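Local structure of FACT-Spt16 (Cicer arietinum, 5CE6) at residues L194-S199 and E400-N405; F410-C415 and N422-L427. The protein serves in the FACT complex as a histone chaperone subunit whose N-terminal domain, with its aminopeptidase-like fold, is likely to bind histones H3-H4. All coordinates share one frame; numbering follows the deposited sequence.

Interaction 1 of 2, residues L194-S199 and E400-N405; sequences LFAAKS and EGMVFN
K198 meets G401 and V403 where the chain leaving helix 188-196 runs past the residues that lead into strand 403-414, in the pita-bread fold shared with M24 peptidases. The backbones are tied by K198 N to G401 O, 2.8 Å and almost straight (171°), although the donor stands well above the carbonyl plane. The side chain of K198 then bends over this same oxygen. CB lies 3.5 Å from G401 O. CG, set beside its own backbone N, stays 4.2 Å from G401 O, and the bend at chi2 (72°) sets CD against G401 O and V403 CG2, the latter 3.8 Å away, where the two side chains cross at about a right angle. The remaining torsions are extended and carry NZ to a polar cluster: it donates to F195 O, meets water 1 and forms a salt bridge with E385. The ammonium end is thus gripped from several sides, which would probably favour its charged form. G401 has a positive phi (95°), and a CB on it would fall 3.3 Å from K198 O as well as against the carbonyl of E400, so glycine is called for. On the other flank M402 CA makes a CA-H...O contact of 3.3 Å with A196 O. M402 CG comes within 3.5 Å of A196 O, and the extended chain beyond reaches A196 CB with CE. Water 1 bridges the segments: it lies within hydrogen-bonding distance of A196 O and accepts from K198 NZ and, at 3.0 Å, from V403 N.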
loop_
_atom_site.group_PDB
_atom_site.type_symbol
_atom_site.label_atom_id
_atom_site.label_comp_id
_atom_site.label_asym_id
_atom_site.label_seq_id
_atom_site.Cartn_x
_atom_site.Cartn_y
_atom_site.Cartn_z
ATOM N N LEU A 194 -0.278 1.167 -14.497
ATOM C CA LEU A 194 0.687 0.116 -14.772
ATOM C C LEU A 194 0.745 -0.933 -13.665
ATOM O O LEU A 194 0.809 -2.135 -13.942
ATOM C CB LEU A 194 2.078 0.732 -14.971
ATOM C CG LEU A 194 3.177 -0.200 -15.457
ATOM C CD1 LEU A 194 2.839 -0.768 -16.829
ATOM C CD2 LEU A 194 4.486 0.572 -15.516
ATOM N N PHE A 195 0.717 -0.480 -12.413
ATOM C CA PHE A 195 0.836 -1.391 -11.276
ATOM C C PHE A 195 -0.517 -2.003 -10.891
ATOM O O PHE A 195 -0.559 -2.926 -10.086
ATOM C CB PHE A 195 1.399 -0.690 -10.039
ATOM C CG PHE A 195 2.782 -0.109 -10.220
ATOM C CD1 PHE A 195 3.700 -0.689 -11.089
ATOM C CD2 PHE A 195 3.154 1.028 -9.510
ATOM C CE1 PHE A 195 4.977 -0.139 -11.242
ATOM C CE2 PHE A 195 4.427 1.586 -9.656
ATOM C CZ PHE A 195 5.336 0.997 -10.527
ATOM N N ALA A 196 -1.604 -1.517 -11.489
ATOM C CA ALA A 196 -2.963 -1.850 -11.021
ATOM C C ALA A 196 -3.355 -3.324 -11.132
ATOM O O ALA A 196 -3.938 -3.889 -10.205
ATOM C CB ALA A 196 -4.000 -0.983 -11.727
ATOM N N ALA A 197 -3.070 -3.936 -12.274
ATOM C CA ALA A 197 -3.408 -5.343 -12.472
ATOM C C ALA A 197 -2.175 -6.224 -12.272
ATOM O O ALA A 197 -1.201 -6.128 -13.016
ATOM C CB ALA A 197 -4.010 -5.569 -13.853
ATOM N N LYS A 198 -2.233 -7.084 -11.261
ATOM C CA LYS A 198 -1.095 -7.931 -10.906
ATOM C C LYS A 198 -1.009 -9.183 -11.779
ATOM O O LYS A 198 -2.033 -9.740 -12.205
ATOM C CB LYS A 198 -1.196 -8.357 -9.437
ATOM C CG LYS A 198 -0.626 -7.361 -8.421
ATOM C CD LYS A 198 -1.495 -6.144 -8.277
ATOM C CE LYS A 198 -0.874 -5.124 -7.309
ATOM N NZ LYS A 198 -1.507 -3.809 -7.535
ATOM N N SER A 199 0.219 -9.628 -12.030
ATOM C CA SER A 199 0.462 -10.905 -12.688
ATOM C C SER A 199 0.168 -12.031 -11.714
ATOM O O SER A 199 0.027 -11.795 -10.518
ATOM C CB SER A 199 1.918 -11.000 -13.122
ATOM O OG SER A 199 2.774 -11.210 -12.013
ATOM N N GLU A 400 -9.907 -7.438 -13.596
ATOM C CA GLU A 400 -9.246 -8.667 -13.177
ATOM C C GLU A 400 -7.774 -8.412 -12.848
ATOM O O GLU A 400 -7.068 -7.707 -13.584
ATOM C CB GLU A 400 -9.353 -9.697 -14.307
ATOM C CG GLU A 400 -8.563 -10.970 -14.106
ATOM C CD GLU A 400 -8.727 -11.929 -15.274
ATOM O OE1 GLU A 400 -9.589 -11.679 -16.147
ATOM O OE2 GLU A 400 -7.989 -12.934 -15.316
ATOM N N GLY A 401 -7.316 -8.956 -11.723
ATOM C CA GLY A 401 -5.929 -8.800 -11.330
ATOM C C GLY A 401 -5.672 -7.659 -10.366
ATOM O O GLY A 401 -4.585 -7.560 -9.802
ATOM N N MET A 402 -6.665 -6.797 -10.159
ATOM C CA MET A 402 -6.519 -5.745 -9.156
ATOM C C MET A 402 -6.587 -6.373 -7.776
ATOM O O MET A 402 -7.209 -7.427 -7.589
ATOM C CB MET A 402 -7.618 -4.694 -9.291
ATOM C CG MET A 402 -7.464 -3.781 -10.490
ATOM S SD MET A 402 -8.805 -2.582 -10.534
ATOM C CE MET A 402 -8.241 -1.539 -11.879
ATOM N N VAL A 403 -5.953 -5.716 -6.812
ATOM C CA VAL A 403 -5.903 -6.213 -5.451
ATOM C C VAL A 403 -6.249 -5.046 -4.549
ATOM O O VAL A 403 -5.710 -3.948 -4.721
ATOM C CB VAL A 403 -4.505 -6.732 -5.100
ATOM C CG1 VAL A 403 -4.487 -7.245 -3.672
ATOM C CG2 VAL A 403 -4.110 -7.837 -6.059
ATOM N N PHE A 404 -7.151 -5.269 -3.595
ATOM C CA PHE A 404 -7.613 -4.176 -2.739
ATOM C C PHE A 404 -7.442 -4.455 -1.250
ATOM O O PHE A 404 -7.660 -5.580 -0.790
ATOM C CB PHE A 404 -9.104 -3.862 -2.998
ATOM C CG PHE A 404 -9.371 -3.243 -4.340
ATOM C CD1 PHE A 404 -9.181 -1.883 -4.541
ATOM C CD2 PHE A 404 -9.801 -4.030 -5.407
ATOM C CE1 PHE A 404 -9.421 -1.309 -5.786
ATOM C CE2 PHE A 404 -10.045 -3.461 -6.652
ATOM C CZ PHE A 404 -9.857 -2.103 -6.837
ATOM N N ASN A 405 -7.042 -3.415 -0.518
ATOM C CA ASN A 405 -7.179 -3.361 0.933
ATOM C C ASN A 405 -8.518 -2.690 1.169
ATOM O O ASN A 405 -8.628 -1.475 1.044
ATOM C CB ASN A 405 -6.020 -2.519 1.527
ATOM C CG ASN A 405 -6.188 -2.227 3.021
ATOM O OD1 ASN A 405 -6.897 -2.941 3.730
ATOM N ND2 ASN A 405 -5.508 -1.183 3.502
HETATM O O HOH W 1 -4.372 -3.235 -7.527
#

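Interaction 2 of 2, residues F410-C415 and N422-L427; sequences FQNLHC and NKVFSL
F410 and L427 open this antiparallel pairing with reciprocal backbone bonds, F410 N to L427 O at 2.9 Å and L427 N to F410 O at 3.0 Å. The register then slips by one residue. N412 N, in the slip, is satisfied by a side chain: S426 OG accepts it over 3.2 Å and nearly straight (170°), helped by an OG turned beside its own backbone N (chi1 -60°). Water 2 joins S426 OG to N412 OD1, to which it donates. Regular pairing resumes with F425 N to L413 O (2.9 Å), but the return bond, L413 N to F425 O, is strongly bent and weak. K423 O is a busier acceptor, taking C415 N at 3.0 Å, a proton of water 3 and the CA-H of H414; water 3 gives its other proton to C415 O. On the face that carries L413 and F425, L413 CB sits over one face of the F425 ring, 3.6 Å from F425 CZ, with C415 N in plane at the ring edge; on the opposite face V424 CG2 lies over the H414 imidazole. An alanine in place of F425 would probably leave L413 CB and CD1 without their aromatic partner and open a gap beside C415 and V297. N422, at the turn end, holds its side chain about 3 Å from a bound potassium ion, which A295 and S420 also coordinate. This is a beta hairpin, interrupted by a beta bulge, whose strands are the central pair of a four-stranded antiparallel sheet of the pita-bread fold, beside helix 323-342.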
loop_
_atom_site.group_PDB
_atom_site.type_symbol
_atom_site.label_atom_id
_atom_site.label_comp_id
_atom_site.label_asym_id
_atom_site.label_seq_id
_atom_site.Cartn_x
_atom_site.Cartn_y
_atom_site.Cartn_z
ATOM N N PHE A 410 -16.125 3.247 11.117
ATOM C CA PHE A 410 -16.967 4.306 11.648
ATOM C C PHE A 410 -16.090 5.136 12.558
ATOM O O PHE A 410 -15.408 4.579 13.423
ATOM C CB PHE A 410 -18.116 3.728 12.470
ATOM C CG PHE A 410 -19.315 3.331 11.662
ATOM C CD1 PHE A 410 -19.967 4.258 10.863
ATOM C CD2 PHE A 410 -19.801 2.024 11.719
ATOM C CE1 PHE A 410 -21.101 3.888 10.127
ATOM C CE2 PHE A 410 -20.924 1.642 10.995
ATOM C CZ PHE A 410 -21.573 2.569 10.189
ATOM N N GLN A 411 -16.110 6.453 12.370
ATOM C CA GLN A 411 -15.282 7.360 13.180
ATOM C C GLN A 411 -16.119 8.209 14.109
ATOM O O GLN A 411 -17.052 8.883 13.667
ATOM C CB GLN A 411 -14.465 8.302 12.288
ATOM C CG GLN A 411 -13.986 7.675 11.007
ATOM C CD GLN A 411 -13.168 8.630 10.168
ATOM O OE1 GLN A 411 -13.637 9.140 9.146
ATOM N NE2 GLN A 411 -11.935 8.874 10.589
ATOM N N ASN A 412 -15.770 8.185 15.393
ATOM C CA ASN A 412 -16.391 9.047 16.406
ATOM C C ASN A 412 -17.893 8.849 16.609
ATOM O O ASN A 412 -18.664 9.813 16.716
ATOM C CB ASN A 412 -16.059 10.528 16.168
ATOM C CG ASN A 412 -14.567 10.793 16.160
ATOM O OD1 ASN A 412 -13.809 10.165 16.902
ATOM N ND2 ASN A 412 -14.137 11.721 15.314
ATOM N N LEU A 413 -18.311 7.590 16.663
ATOM C CA LEU A 413 -19.644 7.286 17.157
ATOM C C LEU A 413 -19.684 7.586 18.648
ATOM O O LEU A 413 -18.645 7.656 19.307
ATOM C CB LEU A 413 -19.981 5.821 16.910
ATOM C CG LEU A 413 -20.078 5.401 15.447
ATOM C CD1 LEU A 413 -20.202 3.899 15.365
ATOM C CD2 LEU A 413 -21.287 6.065 14.801
ATOM N N HIS A 414 -20.883 7.780 19.187
ATOM C CA HIS A 414 -21.031 7.966 20.622
ATOM C C HIS A 414 -21.679 6.735 21.250
ATOM O O HIS A 414 -22.728 6.280 20.787
ATOM C CB HIS A 414 -21.855 9.221 20.912
ATOM C CG HIS A 414 -21.130 10.493 20.608
ATOM N ND1 HIS A 414 -20.916 11.472 21.554
ATOM C CD2 HIS A 414 -20.550 10.937 19.468
ATOM C CE1 HIS A 414 -20.246 12.471 21.007
ATOM N NE2 HIS A 414 -20.009 12.170 19.743
ATOM N N CYS A 415 -21.043 6.189 22.285
ATOM C CA CYS A 415 -21.571 5.011 22.960
ATOM C C CYS A 415 -22.733 5.398 23.858
ATOM O O CYS A 415 -23.025 6.580 24.056
ATOM C CB CYS A 415 -20.484 4.281 23.761
ATOM S SG CYS A 415 -19.953 5.092 25.277
ATOM N N ASN A 422 -15.034 4.992 26.530
ATOM C CA ASN A 422 -15.291 4.974 25.094
ATOM C C ASN A 422 -16.521 5.785 24.697
ATOM O O ASN A 422 -17.193 5.451 23.714
ATOM C CB ASN A 422 -15.438 3.525 24.599
ATOM C CG ASN A 422 -14.099 2.780 24.554
ATOM O OD1 ASN A 422 -13.337 2.923 23.607
ATOM N ND2 ASN A 422 -13.815 1.994 25.588
ATOM N N LYS A 423 -16.808 6.831 25.477
ATOM C CA LYS A 423 -17.863 7.810 25.187
ATOM C C LYS A 423 -17.915 8.137 23.705
ATOM O O LYS A 423 -18.980 8.141 23.083
ATOM C CB LYS A 423 -17.618 9.090 25.990
ATOM C CG LYS A 423 -18.369 10.317 25.464
ATOM C CD LYS A 423 -18.095 11.554 26.304
ATOM C CE LYS A 423 -18.722 12.800 25.680
ATOM N NZ LYS A 423 -18.715 13.949 26.635
ATOM N N VAL A 424 -16.743 8.384 23.141
ATOM C CA VAL A 424 -16.597 8.482 21.704
ATOM C C VAL A 424 -15.720 7.301 21.299
ATOM O O VAL A 424 -14.647 7.094 21.876
ATOM C CB VAL A 424 -15.931 9.810 21.317
ATOM C CG1 VAL A 424 -15.752 9.900 19.825
ATOM C CG2 VAL A 424 -16.759 10.980 21.824
ATOM N N PHE A 425 -16.180 6.505 20.333
ATOM C CA PHE A 425 -15.423 5.339 19.898
ATOM C C PHE A 425 -15.422 5.219 18.385
ATOM O O PHE A 425 -16.188 5.894 17.695
ATOM C CB PHE A 425 -15.980 4.052 20.518
ATOM C CG PHE A 425 -17.325 3.646 19.978
ATOM C CD1 PHE A 425 -18.489 4.225 20.467
ATOM C CD2 PHE A 425 -17.426 2.679 18.984
ATOM C CE1 PHE A 425 -19.732 3.848 19.977
ATOM C CE2 PHE A 425 -18.659 2.301 18.480
ATOM C CZ PHE A 425 -19.822 2.882 18.976
ATOM N N SER A 426 -14.552 4.364 17.865
ATOM C CA SER A 426 -14.527 4.091 16.438
ATOM C C SER A 426 -14.498 2.578 16.225
ATOM O O SER A 426 -14.258 1.820 17.166
ATOM C CB SER A 426 -13.307 4.760 15.780
ATOM O OG SER A 426 -13.357 6.176 15.961
ATOM N N LEU A 427 -14.778 2.146 14.997
ATOM C CA LEU A 427 -14.734 0.729 14.619
ATOM C C LEU A 427 -14.063 0.618 13.267
ATOM O O LEU A 427 -14.196 1.524 12.442
ATOM C CB LEU A 427 -16.144 0.145 14.500
ATOM C CG LEU A 427 -17.069 0.278 15.711
ATOM C CD1 LEU A 427 -18.501 -0.094 15.313
ATOM C CD2 LEU A 427 -16.611 -0.575 16.854
HETATM O O HOH W 2 -13.453 7.812 18.167
HETATM O O HOH W 3 -21.395 8.870 24.387
#

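How the interactions relate
From the N terminus, the chain first builds the six-stranded sheet that ends with strand 183-186, then passes through helix 188-196, whose last residues begin segment 194-199. Interaction 1 closes a loop of 200 residues here, returning only at 400-405, where strand 403-414 begins. The same strand runs on to 410-415, and interaction 2 closes a far shorter loop of six residues to 422-427. The two contacts follow in series, neither nested nor crossed, with centres 33 Å apart and no touching atoms. Interaction 1 fastens the exit of helix 188-196 to one end of the four-stranded antiparallel sheet; interaction 2 pairs its two central strands at the other end, beside the potassium site.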